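Local coordinates for protein ADP-dependent L-serine kinase SerK (Thermococcus kodakarensis KOD1, PDB 5X0K) that phosphorylates free L-serine with ADP, giving O-phospho-L-serine and AMP in the first step from L-serine to L-cysteine, at residues 86-91 with 229-234; 58-63 with 207-212; 38-43 with 71-76. The protein carries 1 engineered substitution. All coordinates share one frame; numbering follows the deposited sequence. Where two conformers were deposited one is given.

Interaction 1: 86-91 with 229-234; sequences PSVILD and FNPDKI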
loop_
_atom_site.group_PDB
_atom_site.type_symbol
_atom_site.label_atom_id
_atom_site.label_comp_id
_atom_site.label_asym_id
_atom_site.label_seq_id
_atom_site.Cartn_x
_atom_site.Cartn_y
_atom_site.Cartn_z
ATOM N N PRO A 86 -15.240 14.334 -0.230
ATOM C CA PRO A 86 -16.294 13.505 -0.800
ATOM C C PRO A 86 -15.834 12.072 -0.843
ATOM O O PRO A 86 -14.724 11.787 -1.260
ATOM C CB PRO A 86 -16.507 14.046 -2.183
ATOM C CG PRO A 86 -15.316 14.853 -2.485
ATOM C CD PRO A 86 -14.654 15.261 -1.206
ATOM N N SER A 87 -16.736 11.195 -0.446
ATOM C CA SER A 87 -16.410 9.820 -0.177
ATOM C C SER A 87 -17.491 8.877 -0.741
ATOM O O SER A 87 -18.683 9.179 -0.734
ATOM C CB SER A 87 -16.363 9.667 1.338
ATOM O OG SER A 87 -15.328 10.474 1.895
ATOM N N VAL A 88 -17.049 7.693 -1.129
ATOM C CA VAL A 88 -17.923 6.585 -1.515
ATOM C C VAL A 88 -17.736 5.499 -0.449
ATOM O O VAL A 88 -16.611 5.055 -0.178
ATOM C CB VAL A 88 -17.586 6.045 -2.934
ATOM C CG1 VAL A 88 -18.323 4.730 -3.191
ATOM C CG2 VAL A 88 -17.981 7.093 -3.952
ATOM N N ILE A 89 -18.848 5.062 0.118
ATOM C CA ILE A 89 -18.858 4.077 1.167
ATOM C C ILE A 89 -19.046 2.693 0.538
ATOM O O ILE A 89 -19.998 2.455 -0.201
ATOM C CB ILE A 89 -19.967 4.368 2.187
ATOM C CG1 ILE A 89 -19.730 5.737 2.856
ATOM C CG2 ILE A 89 -20.039 3.262 3.220
ATOM C CD1 ILE A 89 -20.898 6.193 3.693
ATOM N N LEU A 90 -18.092 1.819 0.802
ATOM C CA LEU A 90 -18.073 0.486 0.184
ATOM C C LEU A 90 -18.652 -0.586 1.061
ATOM O O LEU A 90 -18.578 -0.526 2.278
ATOM C CB LEU A 90 -16.631 0.068 -0.070
ATOM C CG LEU A 90 -15.762 0.824 -1.027
ATOM C CD1 LEU A 90 -14.391 0.155 -0.981
ATOM C CD2 LEU A 90 -16.379 0.764 -2.402
ATOM N N ASP A 91 -19.201 -1.622 0.441
ATOM C CA ASP A 91 -19.515 -2.847 1.120
ATOM C C ASP A 91 -18.213 -3.662 1.179
ATOM O O ASP A 91 -17.968 -4.541 0.357
ATOM C CB ASP A 91 -20.622 -3.574 0.333
ATOM C CG ASP A 91 -21.160 -4.830 1.036
ATOM O OD1 ASP A 91 -20.675 -5.215 2.109
ATOM O OD2 ASP A 91 -22.052 -5.508 0.490
ATOM N N PHE A 229 -15.578 -1.801 -8.629
ATOM C CA PHE A 229 -15.736 -0.619 -9.468
ATOM C C PHE A 229 -14.757 0.492 -9.080
ATOM O O PHE A 229 -14.263 0.538 -7.953
ATOM C CB PHE A 229 -17.191 -0.106 -9.394
ATOM C CG PHE A 229 -17.561 0.450 -8.045
ATOM C CD1 PHE A 229 -17.337 1.797 -7.735
ATOM C CD2 PHE A 229 -18.095 -0.374 -7.071
ATOM C CE1 PHE A 229 -17.644 2.305 -6.463
ATOM C CE2 PHE A 229 -18.402 0.131 -5.802
ATOM C CZ PHE A 229 -18.171 1.465 -5.508
ATOM N N ASN A 230 -14.479 1.376 -10.039
ATOM C CA ASN A 230 -13.832 2.669 -9.759
ATOM C C ASN A 230 -14.961 3.698 -9.832
ATOM O O ASN A 230 -15.723 3.673 -10.806
ATOM C CB ASN A 230 -12.828 2.993 -10.881
ATOM C CG ASN A 230 -11.605 2.106 -10.867
ATOM O OD1 ASN A 230 -11.008 1.892 -9.810
ATOM N ND2 ASN A 230 -11.188 1.632 -12.035
ATOM N N PRO A 231 -15.096 4.605 -8.825
ATOM C CA PRO A 231 -16.152 5.605 -8.986
ATOM C C PRO A 231 -15.881 6.489 -10.188
ATOM O O PRO A 231 -14.707 6.774 -10.505
ATOM C CB PRO A 231 -16.115 6.413 -7.685
ATOM C CG PRO A 231 -15.471 5.514 -6.731
ATOM C CD PRO A 231 -14.481 4.656 -7.502
ATOM N N ASP A 232 -16.930 6.927 -10.859
ATOM C CA ASP A 232 -16.782 7.948 -11.870
ATOM C C ASP A 232 -16.304 9.250 -11.215
ATOM O O ASP A 232 -16.483 9.467 -10.028
ATOM C CB ASP A 232 -18.093 8.215 -12.584
ATOM C CG ASP A 232 -17.909 8.703 -13.994
ATOM O OD1 ASP A 232 -16.778 9.093 -14.406
ATOM O OD2 ASP A 232 -18.910 8.626 -14.736
ATOM N N LYS A 233 -15.697 10.098 -12.028
ATOM C CA LYS A 233 -15.133 11.344 -11.518
ATOM C C LYS A 233 -16.233 12.269 -11.081
ATOM O O LYS A 233 -17.349 12.197 -11.578
ATOM C CB LYS A 233 -14.239 12.012 -12.574
ATOM C CG LYS A 233 -12.843 11.432 -12.576
ATOM C CD LYS A 233 -12.727 9.937 -12.897
ATOM C CE LYS A 233 -12.935 9.603 -14.358
ATOM N NZ LYS A 233 -12.452 8.285 -14.893
ATOM N N ILE A 234 -15.901 13.145 -10.141
ATOM C CA ILE A 234 -16.868 14.033 -9.536
ATOM C C ILE A 234 -16.471 15.474 -9.680
ATOM O O ILE A 234 -15.348 15.745 -10.077
ATOM C CB ILE A 234 -17.147 13.672 -8.070
ATOM C CG1 ILE A 234 -15.890 13.854 -7.182
ATOM C CG2 ILE A 234 -17.696 12.251 -7.982
ATOM C CD1 ILE A 234 -16.151 13.667 -5.695
#
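Phe229 holds CG between its backbone N and carbonyl carbon (chi1 68°), which sets the outer end of the ring against Val88 and Leu90; the same choice for CG1 of Ile234 (chi1 64°), continued by an extended second torsion, carries CD1 to the ring of Pro86. The touching pieces run nearly antiparallel, their end-to-end directions 167° apart, and the contact is wholly apolar. On the Phe229 ring, CZ does most of the touching: it lies 3.7 Å from Leu90 CD2 and 4.0 Å from Val88 CG1. The two methyls arrive differently. Val88 CG1 faces the ring edge near its plane, whereas Leu90 CD2 approaches obliquely as the two side chains slide past each other. The second branch of Val88 serves another neighbour, CG2 standing 4.1 Å from Pro231 CG. Strand 84-89 lies between strands 19-22 and 54-58 in the five-stranded mixed sheet of the ParB-like N-terminal domain, while strand 230-231 pairs in parallel with strand 13-14. The C-terminal segment packs against the sheet through side chains alone, since every contact is side chain to side chain and even Val88 CA and Pro231 CA, the closest CA pair, are 7.7 Å apart. Pro231 also touches Leu55 of the neighbouring strand, and Phe229 rests on Lys14 and Val16. With only an alanine at Phe229, Val88 CG1 and Leu90 CD2 would probably lose their aromatic partner and a gap would open beside them. The Leu90 side chain is itself about 4 Å from that of Val68, which binds O-phospho-L-serine. Toward the nucleotide end, Ile234 CD1 closes to 3.5 Å from Pro86 CG and 3.6 Å from Pro86 CB, the Ile234 side chain lying about 7 Å from bound AMP.

Interaction 2: 58-63 with 207-212; sequences KVPGED and EVMELV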
loop_
_atom_site.group_PDB
_atom_site.type_symbol
_atom_site.label_atom_id
_atom_site.label_comp_id
_atom_site.label_asym_id
_atom_site.label_seq_id
_atom_site.Cartn_x
_atom_site.Cartn_y
_atom_site.Cartn_z
ATOM N N LYS A 58 -17.059 1.385 6.670
ATOM C CA LYS A 58 -17.469 1.652 8.034
ATOM C C LYS A 58 -16.742 0.704 8.996
ATOM O O LYS A 58 -16.709 -0.483 8.757
ATOM C CB LYS A 58 -18.991 1.442 8.153
ATOM C CG LYS A 58 -19.556 1.616 9.545
ATOM C CD LYS A 58 -19.411 2.998 10.105
ATOM C CE LYS A 58 -20.164 3.111 11.469
ATOM N NZ LYS A 58 -20.109 1.882 12.359
ATOM N N VAL A 59 -16.159 1.232 10.082
ATOM C CA VAL A 59 -15.505 0.371 11.084
ATOM C C VAL A 59 -16.595 -0.212 11.953
ATOM O O VAL A 59 -17.322 0.546 12.564
ATOM C CB VAL A 59 -14.484 1.151 11.931
ATOM C CG1 VAL A 59 -13.867 0.279 13.020
ATOM C CG2 VAL A 59 -13.392 1.716 11.011
ATOM N N PRO A 60 -16.700 -1.548 12.030
ATOM C CA PRO A 60 -17.711 -2.110 12.942
ATOM C C PRO A 60 -17.526 -1.628 14.371
ATOM O O PRO A 60 -16.396 -1.606 14.876
ATOM C CB PRO A 60 -17.479 -3.620 12.839
ATOM C CG PRO A 60 -16.882 -3.795 11.493
ATOM C CD PRO A 60 -15.964 -2.620 11.346
ATOM N N GLY A 61 -18.630 -1.220 14.993
ATOM C CA GLY A 61 -18.649 -0.804 16.378
ATOM C C GLY A 61 -18.016 0.536 16.724
ATOM O O GLY A 61 -17.822 0.823 17.904
ATOM N N GLU A 62 -17.713 1.400 15.737
ATOM C CA GLU A 62 -17.147 2.748 15.984
ATOM C C GLU A 62 -17.776 3.797 15.061
ATOM O O GLU A 62 -18.341 3.425 14.026
ATOM C CB GLU A 62 -15.627 2.746 15.755
ATOM C CG GLU A 62 -14.858 1.743 16.608
ATOM C CD GLU A 62 -14.901 2.089 18.078
ATOM O OE1 GLU A 62 -14.758 3.280 18.397
ATOM O OE2 GLU A 62 -15.067 1.176 18.916
ATOM N N ASP A 63 -17.658 5.092 15.408
ATOM C CA ASP A 63 -18.138 6.162 14.556
ATOM C C ASP A 63 -16.989 6.542 13.635
ATOM O O ASP A 63 -16.536 7.685 13.618
ATOM C CB ASP A 63 -18.560 7.343 15.434
ATOM C CG ASP A 63 -19.053 8.514 14.634
ATOM O OD1 ASP A 63 -19.650 8.277 13.567
ATOM O OD2 ASP A 63 -18.832 9.664 15.073
ATOM N N GLU A 207 -7.871 -8.421 9.439
ATOM C CA GLU A 207 -6.577 -7.915 9.934
ATOM C C GLU A 207 -6.428 -6.408 9.700
ATOM O O GLU A 207 -5.912 -5.688 10.559
ATOM C CB GLU A 207 -5.408 -8.655 9.300
ATOM C CG GLU A 207 -5.248 -10.070 9.847
ATOM C CD GLU A 207 -4.357 -10.956 9.002
ATOM O OE1 GLU A 207 -3.777 -10.494 7.990
ATOM O OE2 GLU A 207 -4.252 -12.153 9.352
ATOM N N VAL A 208 -6.898 -5.939 8.551
ATOM C CA VAL A 208 -6.841 -4.508 8.255
ATOM C C VAL A 208 -7.682 -3.747 9.273
ATOM O O VAL A 208 -7.207 -2.761 9.829
ATOM C CB VAL A 208 -7.298 -4.188 6.829
ATOM C CG1 VAL A 208 -7.412 -2.683 6.604
ATOM C CG2 VAL A 208 -6.332 -4.781 5.831
ATOM N N MET A 209 -8.921 -4.194 9.505
ATOM C CA MET A 209 -9.764 -3.579 10.548
ATOM C C MET A 209 -9.170 -3.645 11.941
ATOM O O MET A 209 -9.253 -2.686 12.690
ATOM C CB MET A 209 -11.156 -4.221 10.657
ATOM C CG MET A 209 -12.179 -3.701 9.677
ATOM S SD MET A 209 -12.426 -1.907 9.515
ATOM C CE MET A 209 -13.538 -1.971 8.121
ATOM N N GLU A 210 -8.642 -4.821 12.286
ATOM C CA GLU A 210 -7.993 -5.065 13.563
ATOM C C GLU A 210 -6.858 -4.079 13.805
ATOM O O GLU A 210 -6.735 -3.538 14.896
ATOM C CB GLU A 210 -7.463 -6.507 13.633
ATOM C CG GLU A 210 -6.696 -6.853 14.900
ATOM C CD GLU A 210 -6.256 -8.311 14.936
ATOM O OE1 GLU A 210 -5.802 -8.878 13.904
ATOM O OE2 GLU A 210 -6.359 -8.896 16.008
ATOM N N LEU A 211 -6.023 -3.861 12.791
ATOM C CA LEU A 211 -4.893 -2.951 12.924
ATOM C C LEU A 211 -5.411 -1.539 13.171
ATOM O O LEU A 211 -4.956 -0.849 14.074
ATOM C CB LEU A 211 -3.984 -3.008 11.684
ATOM C CG LEU A 211 -2.509 -2.710 11.927
ATOM C CD1 LEU A 211 -1.835 -3.787 12.792
ATOM C CD2 LEU A 211 -1.818 -2.531 10.593
ATOM N N VAL A 212 -6.420 -1.147 12.407
ATOM C CA VAL A 212 -7.038 0.178 12.514
ATOM C C VAL A 212 -7.694 0.405 13.885
ATOM O O VAL A 212 -7.611 1.497 14.461
ATOM C CB VAL A 212 -7.982 0.400 11.290
ATOM C CG1 VAL A 212 -9.090 1.408 11.542
ATOM C CG2 VAL A 212 -7.138 0.764 10.073
#
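Met209 reaches from helix 205-213 to Val59 and Pro60, the first two residues of a type II beta turn, Val59 to Glu62, in the hairpin loop joining antiparallel strands 54-58 and 65-67. The apolar contacts centre on the thioether. Met209 SD lies 4.0 Å from Val59 CG2 and 4.0 Å from Pro60 CD, so the sulfur touches both a methyl and the proline ring. A bend at chi2 (-50°) turns the end of the chain, and Met209 CE comes 3.6 Å from Lys58 O. One helical turn later, Val212 CG1 meets the same methyl, Val59 CG2, at a looser 4.3 Å. Met209 and Val212 both also touch Leu66 of strand 65-67, placing this face of the helix over the sheet as well as the loop. The polar bonds of 58-63 described here are made within that segment. Gly61 takes the third turn position with positive phi (72°), and Glu62 N makes a weak bond to Val59 O. The Lys58 side chain folds back over the turn: Lys58 NZ gives one bond of 2.9 Å to Glu62 O and another of 3.1 Å to Val59 O, approaching Val59 O from above its carbonyl plane.

Interaction 3: 38-43 with 71-76; sequences EAFIES and HHRWAG. With AMP (adenosine monophosphate), chain B.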
loop_
_atom_site.group_PDB
_atom_site.type_symbol
_atom_site.label_atom_id
_atom_site.label_comp_id
_atom_site.label_asym_id
_atom_site.label_seq_id
_atom_site.Cartn_x
_atom_site.Cartn_y
_atom_site.Cartn_z
ATOM N N GLU A 38 2.693 15.283 -1.224
ATOM C CA GLU A 38 3.071 16.579 -1.837
ATOM C C GLU A 38 2.486 16.758 -3.235
ATOM O O GLU A 38 1.951 17.822 -3.546
ATOM C CB GLU A 38 4.588 16.757 -1.805
ATOM C CG GLU A 38 5.087 16.967 -0.366
ATOM C CD GLU A 38 6.593 16.917 -0.224
ATOM O OE1 GLU A 38 7.314 16.822 -1.244
ATOM O OE2 GLU A 38 7.079 17.002 0.938
ATOM N N ALA A 39 2.530 15.704 -4.052
ATOM C CA ALA A 39 1.924 15.711 -5.376
ATOM C C ALA A 39 0.430 15.951 -5.342
ATOM O O ALA A 39 -0.089 16.713 -6.145
ATOM C CB ALA A 39 2.267 14.442 -6.146
ATOM N N PHE A 40 -0.270 15.293 -4.415
ATOM C CA PHE A 40 -1.684 15.583 -4.253
ATOM C C PHE A 40 -1.931 17.053 -3.887
ATOM O O PHE A 40 -2.775 17.716 -4.489
ATOM C CB PHE A 40 -2.383 14.655 -3.260
ATOM C CG PHE A 40 -3.716 15.166 -2.891
ATOM C CD1 PHE A 40 -4.769 15.084 -3.819
ATOM C CD2 PHE A 40 -3.913 15.840 -1.698
ATOM C CE1 PHE A 40 -5.986 15.624 -3.534
ATOM C CE2 PHE A 40 -5.128 16.395 -1.407
ATOM C CZ PHE A 40 -6.180 16.285 -2.309
ATOM N N ILE A 41 -1.169 17.576 -2.922
ATOM C CA ILE A 41 -1.341 18.989 -2.525
ATOM C C ILE A 41 -1.123 19.958 -3.691
ATOM O O ILE A 41 -1.956 20.852 -3.906
ATOM C CB ILE A 41 -0.436 19.353 -1.339
ATOM C CG1 ILE A 41 -0.911 18.619 -0.094
ATOM C CG2 ILE A 41 -0.401 20.874 -1.147
ATOM C CD1 ILE A 41 0.078 18.665 1.050
ATOM N N GLU A 42 -0.071 19.745 -4.487
ATOM C CA GLU A 42 0.155 20.578 -5.668
ATOM C C GLU A 42 -0.961 20.494 -6.667
ATOM O O GLU A 42 -1.359 21.482 -7.238
ATOM C CB GLU A 42 1.439 20.198 -6.421
ATOM C CG GLU A 42 2.647 20.868 -5.953
ATOM C CD GLU A 42 3.850 20.616 -6.847
ATOM O OE1 GLU A 42 4.111 21.364 -7.868
ATOM O OE2 GLU A 42 4.619 19.724 -6.440
ATOM N N SER A 43 -1.475 19.282 -6.881
ATOM C CA SER A 43 -2.511 19.079 -7.854
ATOM C C SER A 43 -3.822 19.732 -7.447
ATOM O O SER A 43 -4.423 20.435 -8.246
ATOM C CB SER A 43 -2.736 17.575 -8.080
ATOM O OG SER A 43 -3.770 17.341 -9.024
ATOM N N HIS A 71 -5.380 7.542 1.104
ATOM C CA HIS A 71 -4.513 8.008 2.211
ATOM C C HIS A 71 -3.914 9.413 1.977
ATOM O O HIS A 71 -3.894 10.233 2.894
ATOM C CB HIS A 71 -3.387 7.038 2.490
ATOM C CG HIS A 71 -3.839 5.779 3.144
ATOM N ND1 HIS A 71 -4.024 4.610 2.437
ATOM C CD2 HIS A 71 -4.207 5.507 4.419
ATOM C CE1 HIS A 71 -4.473 3.667 3.245
ATOM N NE2 HIS A 71 -4.583 4.179 4.452
ATOM N N HIS A 72 -3.424 9.686 0.775
ATOM C CA HIS A 72 -2.703 10.949 0.559
ATOM C C HIS A 72 -3.658 12.079 0.282
ATOM O O HIS A 72 -3.401 13.200 0.691
ATOM C CB HIS A 72 -1.611 10.781 -0.466
ATOM C CG HIS A 72 -0.635 9.709 -0.076
ATOM N ND1 HIS A 72 -0.827 8.393 -0.425
ATOM C CD2 HIS A 72 0.460 9.725 0.719
ATOM C CE1 HIS A 72 0.151 7.655 0.057
ATOM N NE2 HIS A 72 0.950 8.440 0.761
ATOM N N ARG A 73 -4.790 11.783 -0.343
ATOM C CA ARG A 73 -5.893 12.747 -0.383
ATOM C C ARG A 73 -6.283 13.188 1.038
ATOM O O ARG A 73 -6.375 14.372 1.339
ATOM C CB ARG A 73 -7.119 12.173 -1.105
ATOM C CG ARG A 73 -7.009 12.315 -2.610
ATOM C CD ARG A 73 -7.964 11.379 -3.344
ATOM N NE ARG A 73 -7.445 10.021 -3.321
ATOM C CZ ARG A 73 -8.161 8.959 -3.675
ATOM N NH1 ARG A 73 -9.409 9.128 -4.016
ATOM N NH2 ARG A 73 -7.621 7.743 -3.693
ATOM N N TRP A 74 -6.541 12.203 1.881
ATOM C CA TRP A 74 -6.919 12.486 3.268
ATOM C C TRP A 74 -5.876 13.336 3.996
ATOM O O TRP A 74 -6.192 14.395 4.574
ATOM C CB TRP A 74 -7.137 11.175 4.021
ATOM C CG TRP A 74 -7.268 11.285 5.517
ATOM C CD1 TRP A 74 -8.349 11.699 6.242
ATOM C CD2 TRP A 74 -6.279 10.884 6.453
ATOM N NE1 TRP A 74 -8.074 11.619 7.592
ATOM C CE2 TRP A 74 -6.820 11.091 7.756
ATOM C CE3 TRP A 74 -5.000 10.340 6.328
ATOM C CZ2 TRP A 74 -6.094 10.812 8.917
ATOM C CZ3 TRP A 74 -4.273 10.054 7.489
ATOM C CH2 TRP A 74 -4.821 10.293 8.759
ATOM N N ALA A 75 -4.646 12.842 4.008
ATOM C CA ALA A 75 -3.558 13.536 4.709
ATOM C C ALA A 75 -3.313 14.922 4.125
ATOM O O ALA A 75 -3.099 15.873 4.884
ATOM C CB ALA A 75 -2.292 12.717 4.685
ATOM N N GLY A 76 -3.377 15.050 2.798
ATOM C CA GLY A 76 -3.110 16.327 2.114
ATOM C C GLY A 76 -4.199 17.362 2.389
ATOM O O GLY A 76 -3.928 18.531 2.690
HETATM P P AMP B . -4.072 8.482 -2.634
HETATM O O1P AMP B . -4.991 9.483 -2.026
HETATM O O2P AMP B . -3.222 7.722 -1.671
HETATM O O3P AMP B . -4.770 7.583 -3.631
HETATM O "O5'" AMP B . -2.970 9.352 -3.464
HETATM C "C5'" AMP B . -3.288 10.643 -3.951
HETATM C "C4'" AMP B . -4.359 10.571 -5.032
HETATM O "O4'" AMP B . -4.777 11.884 -5.345
HETATM C "C3'" AMP B . -3.895 9.977 -6.359
HETATM O "O3'" AMP B . -4.600 8.761 -6.599
HETATM C "C2'" AMP B . -4.238 11.019 -7.407
HETATM O "O2'" AMP B . -4.824 10.516 -8.623
HETATM C "C1'" AMP B . -5.263 11.843 -6.665
HETATM N N9 AMP B . -5.444 13.215 -7.109
HETATM C C8 AMP B . -4.585 14.033 -7.776
HETATM N N7 AMP B . -5.150 15.239 -7.972
HETATM C C5 AMP B . -6.375 15.204 -7.393
HETATM C C6 AMP B . -7.466 16.163 -7.278
HETATM N N6 AMP B . -7.350 17.408 -7.798
HETATM N N1 AMP B . -8.587 15.742 -6.625
HETATM C C2 AMP B . -8.661 14.490 -6.095
HETATM N N3 AMP B . -7.705 13.545 -6.186
HETATM C C4 AMP B . -6.556 13.869 -6.835
#
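Phe40 and Arg73 meet where helices 34-47 and 71-79 cross at -65°, in the ParB-like domain, with the N-terminal end of helix 71-79 gripping the phosphate of AMP, the reaction product; Ser43, His72 and Arg73 are ADP-binding residues. Arg73 CA makes a CH-pi contact over one face of the Phe40 ring, 3.8 Å from its centroid. From there the side chain climbs along the nucleotide. Arg73 CB lies 3.6 Å from AMP O1P; Arg73 CG sits between groups, 3.6 Å from Phe40 CE1 and 3.5 Å from AMP O1P. CD passes AMP N3, and a bend at chi3 (-76°) turns the guanidinium edge to the phosphate. Arg73 NE bonds AMP O1P at 2.8 Å, nearly straight at 164°, while Arg73 NH2 gives a 2.9 Å bond to AMP O3P and a salt bridge to Asp69. NH1 bonds Lys52 O, and bonds on all three nitrogens hold the guanidinium in its orientation. Backbone N of Arg73 also bonds O1P, and His72 grips O2P through both its backbone N and ND1. Gly76 lets the helices close in: a CB there would clash with Phe40 CD2, and Gly76 CA lies 3.9 Å from Ile41 CG1. At the other end of the nucleotide, Ser43 OG donates a 2.7 Å bond to AMP N7.

Overall arrangement
Along the chain interactions 3 and 1 come in series, whereas interaction 2 crosses both: 58-63 falls between the segments of interaction 3, and 207-212 between those of interaction 1. Interaction 3 lies within the ParB-like domain; the other two bring segments from beyond residue 200 back to it. Helix 71-79 leads into strand 84-89 of interaction 1, and interaction 2 uses the loop after strand 54-58, its neighbour in the five-stranded sheet. Centres are about 18 Å (1 and 3), about 19 Å (1 and 2) and about 23 Å (2 and 3) apart, and none touches another. Interaction 3 holds the nucleotide directly; interactions 1 and 2 both lie close to Val68, a phosphoserine-binding residue.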